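PDB 3S9X: ASCH domain from Vibrio cholerae TMA 21, which is of unknown function but carries an ASCH domain, related to the PUA fold, and may bind RNA. Local coordinates for residues Y29-A34 with M73-H78; G77-V82 with I90-I95; C60-W65 with R134-L139. All blocks are in the same frame, centred on the assembly; numbering follows the deposited sequence. Where two conformers were deposited one is given.

Contact 1 (Y29-A34 with M73-H78)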
loop_
_atom_site.group_PDB
_atom_site.type_symbol
_atom_site.label_atom_id
_atom_site.label_comp_id
_atom_site.label_asym_id
_atom_site.label_seq_id
_atom_site.Cartn_x
_atom_site.Cartn_y
_atom_site.Cartn_z
ATOM N N TYR A 29 5.723 -16.157 -7.215
ATOM C CA TYR A 29 5.963 -14.780 -6.881
ATOM C C TYR A 29 7.209 -14.226 -7.506
ATOM O O TYR A 29 8.281 -14.863 -7.453
ATOM C CB TYR A 29 6.065 -14.615 -5.375
ATOM C CG TYR A 29 4.778 -14.956 -4.635
ATOM C CD1 TYR A 29 3.652 -14.166 -4.740
ATOM C CD2 TYR A 29 4.712 -16.014 -3.793
ATOM C CE1 TYR A 29 2.544 -14.377 -3.996
ATOM C CE2 TYR A 29 3.595 -16.264 -2.998
ATOM C CZ TYR A 29 2.482 -15.411 -3.119
ATOM O OH TYR A 29 1.361 -15.660 -2.313
ATOM N N THR A 30 7.086 -13.054 -8.105
ATOM C CA THR A 30 8.175 -12.349 -8.802
ATOM C C THR A 30 8.424 -10.898 -8.490
ATOM O O THR A 30 9.347 -10.297 -8.999
ATOM C CB THR A 30 7.921 -12.456 -10.370
ATOM O OG1 THR A 30 6.680 -11.784 -10.645
ATOM C CG2 THR A 30 7.787 -13.917 -10.792
ATOM N N SER A 31 7.562 -10.348 -7.613
ATOM C CA SER A 31 7.529 -8.896 -7.275
ATOM C C SER A 31 7.333 -8.721 -5.788
ATOM O O SER A 31 6.411 -9.236 -5.215
ATOM C CB SER A 31 6.472 -8.186 -8.105
ATOM O OG SER A 31 6.424 -6.816 -7.872
ATOM N N PHE A 32 8.297 -8.042 -5.187
ATOM C CA PHE A 32 8.421 -7.977 -3.725
ATOM C C PHE A 32 8.865 -6.590 -3.286
ATOM O O PHE A 32 9.638 -5.922 -3.955
ATOM C CB PHE A 32 9.520 -8.982 -3.208
ATOM C CG PHE A 32 9.371 -10.354 -3.695
ATOM C CD1 PHE A 32 8.638 -11.288 -2.958
ATOM C CD2 PHE A 32 9.898 -10.758 -4.916
ATOM C CE1 PHE A 32 8.550 -12.579 -3.375
ATOM C CE2 PHE A 32 9.762 -12.010 -5.364
ATOM C CZ PHE A 32 9.120 -12.980 -4.582
ATOM N N SER A 33 8.375 -6.172 -2.116
ATOM C CA SER A 33 8.884 -4.957 -1.473
ATOM C C SER A 33 8.698 -5.060 0.070
ATOM O O SER A 33 8.051 -6.005 0.555
ATOM C CB SER A 33 8.096 -3.773 -1.962
ATOM O OG SER A 33 6.755 -3.768 -1.538
ATOM N N ALA A 34 9.280 -4.091 0.765
ATOM C CA ALA A 34 9.151 -3.973 2.218
ATOM C C ALA A 34 9.058 -2.501 2.548
ATOM O O ALA A 34 9.890 -1.722 2.148
ATOM C CB ALA A 34 10.363 -4.635 2.980
HETATM N N MSE A 73 4.162 0.679 -12.111
HETATM C CA MSE A 73 2.821 0.416 -11.581
HETATM C C MSE A 73 2.791 -0.777 -10.629
HETATM O O MSE A 73 3.500 -1.769 -10.824
HETATM C CB MSE A 73 1.824 0.143 -12.702
HETATM C CG MSE A 73 1.402 1.449 -13.394
HETATM SE SE MSE A 73 0.092 2.392 -12.515
HETATM C CE MSE A 73 -1.374 1.179 -12.796
ATOM N N PRO A 74 1.945 -0.695 -9.611
ATOM C CA PRO A 74 1.690 -1.878 -8.791
ATOM C C PRO A 74 1.093 -3.007 -9.624
ATOM O O PRO A 74 0.354 -2.728 -10.567
ATOM C CB PRO A 74 0.738 -1.376 -7.740
ATOM C CG PRO A 74 0.004 -0.376 -8.354
ATOM C CD PRO A 74 1.053 0.402 -9.247
ATOM N N GLN A 75 1.428 -4.239 -9.270
ATOM C CA GLN A 75 1.008 -5.421 -9.992
ATOM C C GLN A 75 0.254 -6.374 -9.086
ATOM O O GLN A 75 0.660 -6.642 -7.951
ATOM C CB GLN A 75 2.240 -6.288 -10.431
ATOM C CG GLN A 75 2.958 -5.957 -11.552
ATOM C CD GLN A 75 4.300 -6.658 -11.636
ATOM O OE1 GLN A 75 4.531 -7.880 -11.243
ATOM N NE2 GLN A 75 5.234 -5.927 -12.207
ATOM N N VAL A 76 -0.819 -6.948 -9.611
ATOM C CA VAL A 76 -1.450 -8.087 -9.016
ATOM C C VAL A 76 -0.421 -9.161 -8.701
ATOM O O VAL A 76 0.446 -9.439 -9.545
ATOM C CB VAL A 76 -2.651 -8.595 -9.849
ATOM C CG1 VAL A 76 -3.198 -9.892 -9.359
ATOM C CG2 VAL A 76 -3.757 -7.501 -9.915
ATOM N N GLY A 77 -0.499 -9.731 -7.497
ATOM C CA GLY A 77 0.400 -10.792 -7.084
ATOM C C GLY A 77 1.679 -10.308 -6.390
ATOM O O GLY A 77 2.461 -11.115 -5.812
ATOM N N HIS A 78 1.951 -8.994 -6.403
ATOM C CA HIS A 78 3.023 -8.432 -5.616
ATOM C C HIS A 78 2.872 -8.778 -4.118
ATOM O O HIS A 78 1.775 -8.641 -3.588
ATOM C CB HIS A 78 3.010 -6.898 -5.805
ATOM C CG HIS A 78 4.083 -6.201 -5.041
ATOM N ND1 HIS A 78 5.363 -6.017 -5.533
ATOM C CD2 HIS A 78 4.052 -5.537 -3.858
ATOM C CE1 HIS A 78 6.069 -5.325 -4.657
ATOM N NE2 HIS A 78 5.294 -5.004 -3.636
HETATM O O HOH W 1 6.955 -9.333 -11.718
HETATM O O HOH W 2 4.552 -11.561 -8.071
HETATM O O HOH W 3 5.000 -11.469 -5.912
#
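The imidazole of H78 meets two serines at its edge, S31 OG and S33 OG both lying near the ring plane, one at each nitrogen. S31 OG is hydrogen-bonded to H78 ND1 at 2.7 Å, and S33 OG pairs with H78 NE2 at 2.8 Å. Between them, H78 CE1 comes to 3.4 Å from the backbone carbon C of F32. CG stands anti to the backbone N, and chi2 of 86° turns the ring so that each nitrogen meets a hydroxyl; two bonds at two nitrogens fix its rotation about CB-CG. The other flat group, the Y29 ring, is approached at its edge by G77 O, 3.4 Å from CD1; its hydroxyl bonds to E94 and Y17.

The contact joins the entry to the edge strand 32-35 of the sheet to the loop that leads into strand 79-83, its parallel neighbour. That loop closes with a type II turn from Q75 to H78, with H78 N bonded to Q75 O. G77 sits in the turn with phi 90°, psi -10°, backbone angles that suit glycine because a CB would press on the preceding carbonyl oxygen.

Three waters bridge the two segments. One molecule donates to both S31 O and G77 O, the latter at 2.6 Å; a second accepts from T30 N and gives G77 O a weak bond. Farther out, a third water links T30 OG1 to Q75 OE1, which also lies 3.7 Å from S31 CB.

Contact 2 (G77-V82 with I90-I95)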
loop_
_atom_site.group_PDB
_atom_site.type_symbol
_atom_site.label_atom_id
_atom_site.label_comp_id
_atom_site.label_asym_id
_atom_site.label_seq_id
_atom_site.Cartn_x
_atom_site.Cartn_y
_atom_site.Cartn_z
ATOM N N GLY A 77 -0.499 -9.731 -7.497
ATOM C CA GLY A 77 0.400 -10.792 -7.084
ATOM C C GLY A 77 1.679 -10.308 -6.390
ATOM O O GLY A 77 2.461 -11.115 -5.812
ATOM N N HIS A 78 1.951 -8.994 -6.403
ATOM C CA HIS A 78 3.023 -8.432 -5.616
ATOM C C HIS A 78 2.872 -8.778 -4.118
ATOM O O HIS A 78 1.775 -8.641 -3.588
ATOM C CB HIS A 78 3.010 -6.898 -5.805
ATOM C CG HIS A 78 4.083 -6.201 -5.041
ATOM N ND1 HIS A 78 5.363 -6.017 -5.533
ATOM C CD2 HIS A 78 4.052 -5.537 -3.858
ATOM C CE1 HIS A 78 6.069 -5.325 -4.657
ATOM N NE2 HIS A 78 5.294 -5.004 -3.636
ATOM N N LEU A 79 3.994 -9.054 -3.466
ATOM C CA LEU A 79 4.037 -9.194 -2.033
ATOM C C LEU A 79 4.807 -8.020 -1.404
ATOM O O LEU A 79 5.900 -7.694 -1.794
ATOM C CB LEU A 79 4.800 -10.470 -1.631
ATOM C CG LEU A 79 4.137 -11.780 -2.003
ATOM C CD1 LEU A 79 5.067 -12.962 -1.659
ATOM C CD2 LEU A 79 2.812 -11.928 -1.250
ATOM N N GLN A 80 4.166 -7.430 -0.403
ATOM C CA GLN A 80 4.786 -6.385 0.396
ATOM C C GLN A 80 4.869 -6.890 1.856
ATOM O O GLN A 80 3.833 -7.227 2.468
ATOM C CB GLN A 80 4.057 -5.053 0.349
ATOM C CG GLN A 80 4.615 -4.014 1.247
ATOM C CD GLN A 80 3.935 -2.684 1.238
ATOM O OE1 GLN A 80 3.193 -2.372 0.289
ATOM N NE2 GLN A 80 4.189 -1.862 2.290
ATOM N N VAL A 81 6.078 -6.830 2.410
ATOM C CA VAL A 81 6.256 -6.931 3.816
ATOM C C VAL A 81 5.858 -5.573 4.380
ATOM O O VAL A 81 6.537 -4.560 4.122
ATOM C CB VAL A 81 7.693 -7.344 4.262
ATOM C CG1 VAL A 81 7.749 -7.386 5.774
ATOM C CG2 VAL A 81 8.117 -8.650 3.556
ATOM N N VAL A 82 4.794 -5.566 5.156
ATOM C CA VAL A 82 4.260 -4.348 5.837
ATOM C C VAL A 82 4.982 -4.219 7.144
ATOM O O VAL A 82 4.837 -5.067 8.016
ATOM C CB VAL A 82 2.740 -4.421 6.004
ATOM C CG1 VAL A 82 2.216 -3.157 6.734
ATOM C CG2 VAL A 82 2.044 -4.709 4.666
ATOM N N ILE A 90 5.322 -6.552 10.345
ATOM C CA ILE A 90 4.059 -6.806 11.062
ATOM C C ILE A 90 3.249 -7.889 10.284
ATOM O O ILE A 90 2.709 -8.813 10.880
ATOM C CB ILE A 90 3.254 -5.516 11.146
ATOM C CG1 ILE A 90 4.023 -4.418 11.972
ATOM C CG2 ILE A 90 1.835 -5.817 11.707
ATOM C CD1 ILE A 90 4.458 -4.852 13.334
ATOM N N CYS A 91 3.168 -7.783 8.967
ATOM C CA CYS A 91 2.435 -8.761 8.167
ATOM C C CYS A 91 2.952 -8.668 6.717
ATOM O O CYS A 91 3.746 -7.835 6.392
ATOM C CB CYS A 91 0.937 -8.589 8.293
ATOM S SG CYS A 91 0.303 -7.053 7.635
ATOM N N ILE A 92 2.462 -9.602 5.899
ATOM C CA ILE A 92 2.765 -9.588 4.490
ATOM C C ILE A 92 1.409 -9.520 3.737
ATOM O O ILE A 92 0.518 -10.327 4.046
ATOM C CB ILE A 92 3.596 -10.811 3.999
ATOM C CG1 ILE A 92 4.840 -10.944 4.857
ATOM C CG2 ILE A 92 3.943 -10.697 2.510
ATOM C CD1 ILE A 92 5.773 -12.097 4.513
ATOM N N ILE A 93 1.335 -8.643 2.744
ATOM C CA ILE A 93 0.180 -8.501 1.918
ATOM C C ILE A 93 0.459 -8.885 0.491
ATOM O O ILE A 93 1.613 -8.768 0.043
ATOM C CB ILE A 93 -0.448 -7.128 2.009
ATOM C CG1 ILE A 93 0.495 -6.023 1.519
ATOM C CG2 ILE A 93 -1.016 -6.824 3.396
ATOM C CD1 ILE A 93 -0.033 -4.615 1.436
ATOM N N GLU A 94 -0.585 -9.352 -0.224
ATOM C CA GLU A 94 -0.500 -9.726 -1.643
ATOM C C GLU A 94 -1.543 -8.846 -2.346
ATOM O O GLU A 94 -2.726 -8.784 -1.959
ATOM C CB GLU A 94 -0.885 -11.205 -1.872
ATOM C CG GLU A 94 -0.741 -11.609 -3.323
ATOM C CD GLU A 94 -0.938 -13.067 -3.530
ATOM O OE1 GLU A 94 -0.593 -13.894 -2.664
ATOM O OE2 GLU A 94 -1.336 -13.407 -4.681
ATOM N N ILE A 95 -1.094 -8.123 -3.363
ATOM C CA ILE A 95 -1.977 -7.314 -4.183
ATOM C C ILE A 95 -2.961 -8.203 -4.956
ATOM O O ILE A 95 -2.523 -9.111 -5.650
ATOM C CB ILE A 95 -1.173 -6.407 -5.122
ATOM C CG1 ILE A 95 -0.351 -5.405 -4.287
ATOM C CG2 ILE A 95 -2.146 -5.708 -6.160
ATOM C CD1 ILE A 95 0.416 -4.294 -5.042
#
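G77-V82 and I90-I95 pair as the two arms of an antiparallel beta hairpin inside the mixed sheet, where strand 79-83 runs between strand 32-35 and the long strand 89-102. The short strand axes approach to 4.6 Å with their directions 160° apart. Q80 and I93 form a hydrogen-bonded pair, Q80 N to I93 O and I93 N to Q80 O, each 2.9 Å, flanked by the non-hydrogen-bonded pairs L79-E94 and V81-I92. Pairing continues beyond the strand start, through I95 N to H78 O and G77 N to I95 O.

On the face that carries Q80, V82, C91 and I93, the side chain of I93 is the hub. Its CG1 lies between the backbone N and the carbonyl carbon (chi1 63°) and packs 3.7 Å from V82 CG2, the two side chains crossing at about a right angle. Q80 runs beside I93, pointing the same way, with CB 3.9 Å from I93 CG1, while its amide nitrogen bonds to D35 O. V82 CB also rests 3.9 Å from C91 SG, and helix 41-52 covers this apolar patch through A48 and I51.

The opposite face carries L79, V81, I92 and E94; of these L79, V81 and I92 pack on helix 8-19, and E94, whose carboxylate is held by Y29, lies on V157 of strand 148-158. L79 CD2 touches E94 CB at 3.8 Å and also meets I92 CG2.

At the other end, V82 O accepts from I90 N at 2.8 Å and only weakly from C91 N. Two residues, I90 and C91, thus face the single residue V82, which is a classic beta bulge in an antiparallel hairpin.

Contact 3 (C60-W65 with R134-L139)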
loop_
_atom_site.group_PDB
_atom_site.type_symbol
_atom_site.label_atom_id
_atom_site.label_comp_id
_atom_site.label_asym_id
_atom_site.label_seq_id
_atom_site.Cartn_x
_atom_site.Cartn_y
_atom_site.Cartn_z
ATOM N N CYS A 60 -4.275 3.840 -1.956
ATOM C CA CYS A 60 -4.222 4.523 -3.216
ATOM C C CYS A 60 -3.005 5.484 -3.254
ATOM O O CYS A 60 -2.324 5.741 -2.244
ATOM C CB CYS A 60 -5.506 5.321 -3.448
ATOM S SG CYS A 60 -5.807 6.695 -2.381
ATOM N N SER A 61 -2.712 5.930 -4.471
ATOM C CA SER A 61 -1.630 6.846 -4.735
ATOM C C SER A 61 -1.935 7.664 -5.994
ATOM O O SER A 61 -2.764 7.286 -6.799
ATOM C CB SER A 61 -0.359 6.054 -4.935
ATOM O OG SER A 61 -0.380 5.142 -6.008
ATOM N N LEU A 62 -1.235 8.786 -6.169
ATOM C CA LEU A 62 -1.395 9.591 -7.361
ATOM C C LEU A 62 -0.871 8.895 -8.579
ATOM O O LEU A 62 0.246 8.427 -8.633
ATOM C CB LEU A 62 -0.709 10.933 -7.234
ATOM C CG LEU A 62 -1.164 11.879 -6.111
ATOM C CD1 LEU A 62 -0.180 13.057 -6.016
ATOM C CD2 LEU A 62 -2.582 12.377 -6.389
ATOM N N GLU A 63 -1.700 8.831 -9.607
ATOM C CA GLU A 63 -1.255 8.212 -10.871
ATOM C C GLU A 63 -0.064 8.945 -11.529
ATOM O O GLU A 63 0.746 8.320 -12.206
ATOM C CB GLU A 63 -2.418 8.164 -11.829
ATOM C CG GLU A 63 -2.146 7.233 -12.989
ATOM C CD GLU A 63 -1.544 7.866 -14.171
ATOM O OE1 GLU A 63 -1.592 9.102 -14.322
ATOM O OE2 GLU A 63 -0.981 7.079 -14.962
ATOM N N TYR A 64 0.076 10.222 -11.231
ATOM C CA TYR A 64 1.138 11.065 -11.709
ATOM C C TYR A 64 2.493 10.418 -11.476
ATOM O O TYR A 64 3.411 10.514 -12.319
ATOM C CB TYR A 64 1.101 12.405 -10.993
ATOM C CG TYR A 64 2.014 13.464 -11.587
ATOM C CD1 TYR A 64 1.541 14.346 -12.559
ATOM C CD2 TYR A 64 3.298 13.618 -11.162
ATOM C CE1 TYR A 64 2.323 15.322 -13.080
ATOM C CE2 TYR A 64 4.099 14.642 -11.649
ATOM C CZ TYR A 64 3.584 15.492 -12.611
ATOM O OH TYR A 64 4.371 16.492 -13.147
ATOM N N TRP A 65 2.644 9.691 -10.360
ATOM C CA TRP A 65 3.935 9.054 -10.063
ATOM C C TRP A 65 4.342 8.065 -11.134
ATOM O O TRP A 65 5.539 7.781 -11.388
ATOM C CB TRP A 65 3.897 8.315 -8.719
ATOM C CG TRP A 65 3.900 9.235 -7.551
ATOM C CD1 TRP A 65 2.857 9.501 -6.750
ATOM C CD2 TRP A 65 4.989 10.039 -7.077
ATOM N NE1 TRP A 65 3.227 10.365 -5.760
ATOM C CE2 TRP A 65 4.546 10.680 -5.921
ATOM C CE3 TRP A 65 6.350 10.181 -7.444
ATOM C CZ2 TRP A 65 5.349 11.544 -5.181
ATOM C CZ3 TRP A 65 7.184 11.019 -6.675
ATOM C CH2 TRP A 65 6.689 11.696 -5.558
ATOM N N ARG A 134 0.642 17.979 -0.295
ATOM C CA ARG A 134 2.079 18.024 0.046
ATOM C C ARG A 134 2.929 17.359 -1.030
ATOM O O ARG A 134 3.957 17.914 -1.438
ATOM C CB ARG A 134 2.376 17.352 1.378
ATOM C CG ARG A 134 1.947 18.141 2.594
ATOM C CD ARG A 134 3.163 18.758 3.414
ATOM N N GLU A 135 2.514 16.171 -1.473
ATOM C CA GLU A 135 3.248 15.483 -2.557
ATOM C C GLU A 135 3.248 16.330 -3.808
ATOM O O GLU A 135 4.246 16.463 -4.435
ATOM C CB GLU A 135 2.693 14.082 -2.952
ATOM C CG GLU A 135 2.879 13.024 -1.959
ATOM C CD GLU A 135 2.582 11.643 -2.534
ATOM O OE1 GLU A 135 1.642 11.556 -3.339
ATOM O OE2 GLU A 135 3.256 10.688 -2.114
ATOM N N CYS A 136 2.123 16.920 -4.159
ATOM C CA CYS A 136 2.025 17.703 -5.343
ATOM C C CYS A 136 3.001 18.914 -5.285
ATOM O O CYS A 136 3.734 19.195 -6.251
ATOM C CB CYS A 136 0.644 18.235 -5.598
ATOM S SG CYS A 136 -0.441 16.930 -6.302
ATOM N N HIS A 137 3.054 19.594 -4.140
ATOM C CA HIS A 137 3.981 20.716 -4.018
ATOM C C HIS A 137 5.413 20.232 -4.351
ATOM O O HIS A 137 6.133 20.934 -5.053
ATOM C CB HIS A 137 3.936 21.358 -2.615
ATOM C CG HIS A 137 4.877 22.528 -2.490
ATOM N ND1 HIS A 137 4.581 23.757 -3.017
ATOM C CD2 HIS A 137 6.166 22.598 -2.070
ATOM C CE1 HIS A 137 5.595 24.586 -2.813
ATOM N NE2 HIS A 137 6.584 23.890 -2.249
ATOM N N GLU A 138 5.850 19.097 -3.747
ATOM C CA GLU A 138 7.189 18.617 -4.025
ATOM C C GLU A 138 7.368 18.200 -5.463
ATOM O O GLU A 138 8.485 18.391 -5.988
ATOM C CB GLU A 138 7.601 17.438 -3.102
ATOM N N LEU A 139 6.289 17.721 -6.109
ATOM C CA LEU A 139 6.326 17.409 -7.539
ATOM C C LEU A 139 6.317 18.632 -8.457
ATOM O O LEU A 139 6.488 18.508 -9.667
ATOM C CB LEU A 139 5.156 16.497 -7.905
ATOM C CG LEU A 139 5.161 15.044 -7.335
ATOM C CD1 LEU A 139 3.741 14.428 -7.358
ATOM C CD2 LEU A 139 6.162 14.329 -8.246
HETATM O O HOH W 4 0.704 9.231 -3.917
HETATM O O HOH W 5 6.934 16.777 -11.588
#
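W65 gives the one direct hydrogen bond between C60-W65 and R134-L139, its NE1 donating to E135 OE1 at 3.1 Å in a nearly straight line (171°). The acceptor lies in the plane of the indole, but the N-H comes down on the carboxylate from above, 60° out of the carboxylate plane; the two flat groups are turned 68° apart. The same oxygen, E135 OE1, takes a second bond, from a water at 2.6 Å that in turn accepts from L62 N, so it is linked both to the indole and to the backbone of the strand. A second water, donating to L139 O and bonded to Y64 OH, bridges the two segments at the other end of the contact.

These bonds tie the 134-139 part of helix 121-139 to the place where edge strand 58-62 gives way to the short helix 64-67. The axes of the short strand and helix segments come no nearer than 10.9 Å, which leaves the contact to side chains.

Apolar packing is centred on L139. Its CD2 sits over one face of the W65 six-membered ring, 4.0 Å from the centroid, a CH-pi contact, while L139 CD1 lies over the same face nearer the rim and also touches Y64 CD2 at 3.9 Å. The Y64 and L139 side chains pass one another antiparallel. Deeper in, L62 CD1 lies 3.9 Å from C136 SG, and the same methyl is 3.6 Å from E135 OE1. F132, one turn earlier on the helix, and L149 of strand 148-158 also pack on L62.

Overall arrangement
Contacts 1 and 2 adjoin, their centres 8 Å apart, and share G77 and H78: the first ties edge strand 32-35 to the approach to strand 79-83, the second joins that strand to 89-102. The backbone bond from V81 N to S33 O also connects them directly. Contact 3 lies about 21 Å from contact 1 and 22 Å from contact 2, centre to centre, beside strand 58-62 at the other edge of the same five-stranded sheet. Along the chain, contact 2 is nested within the loop closed by contact 3, while contacts 1 and 3 alternate. The single ASCH domain is thus interlaced, and contact 3 sets helix 121-139 against the far edge of the sheet.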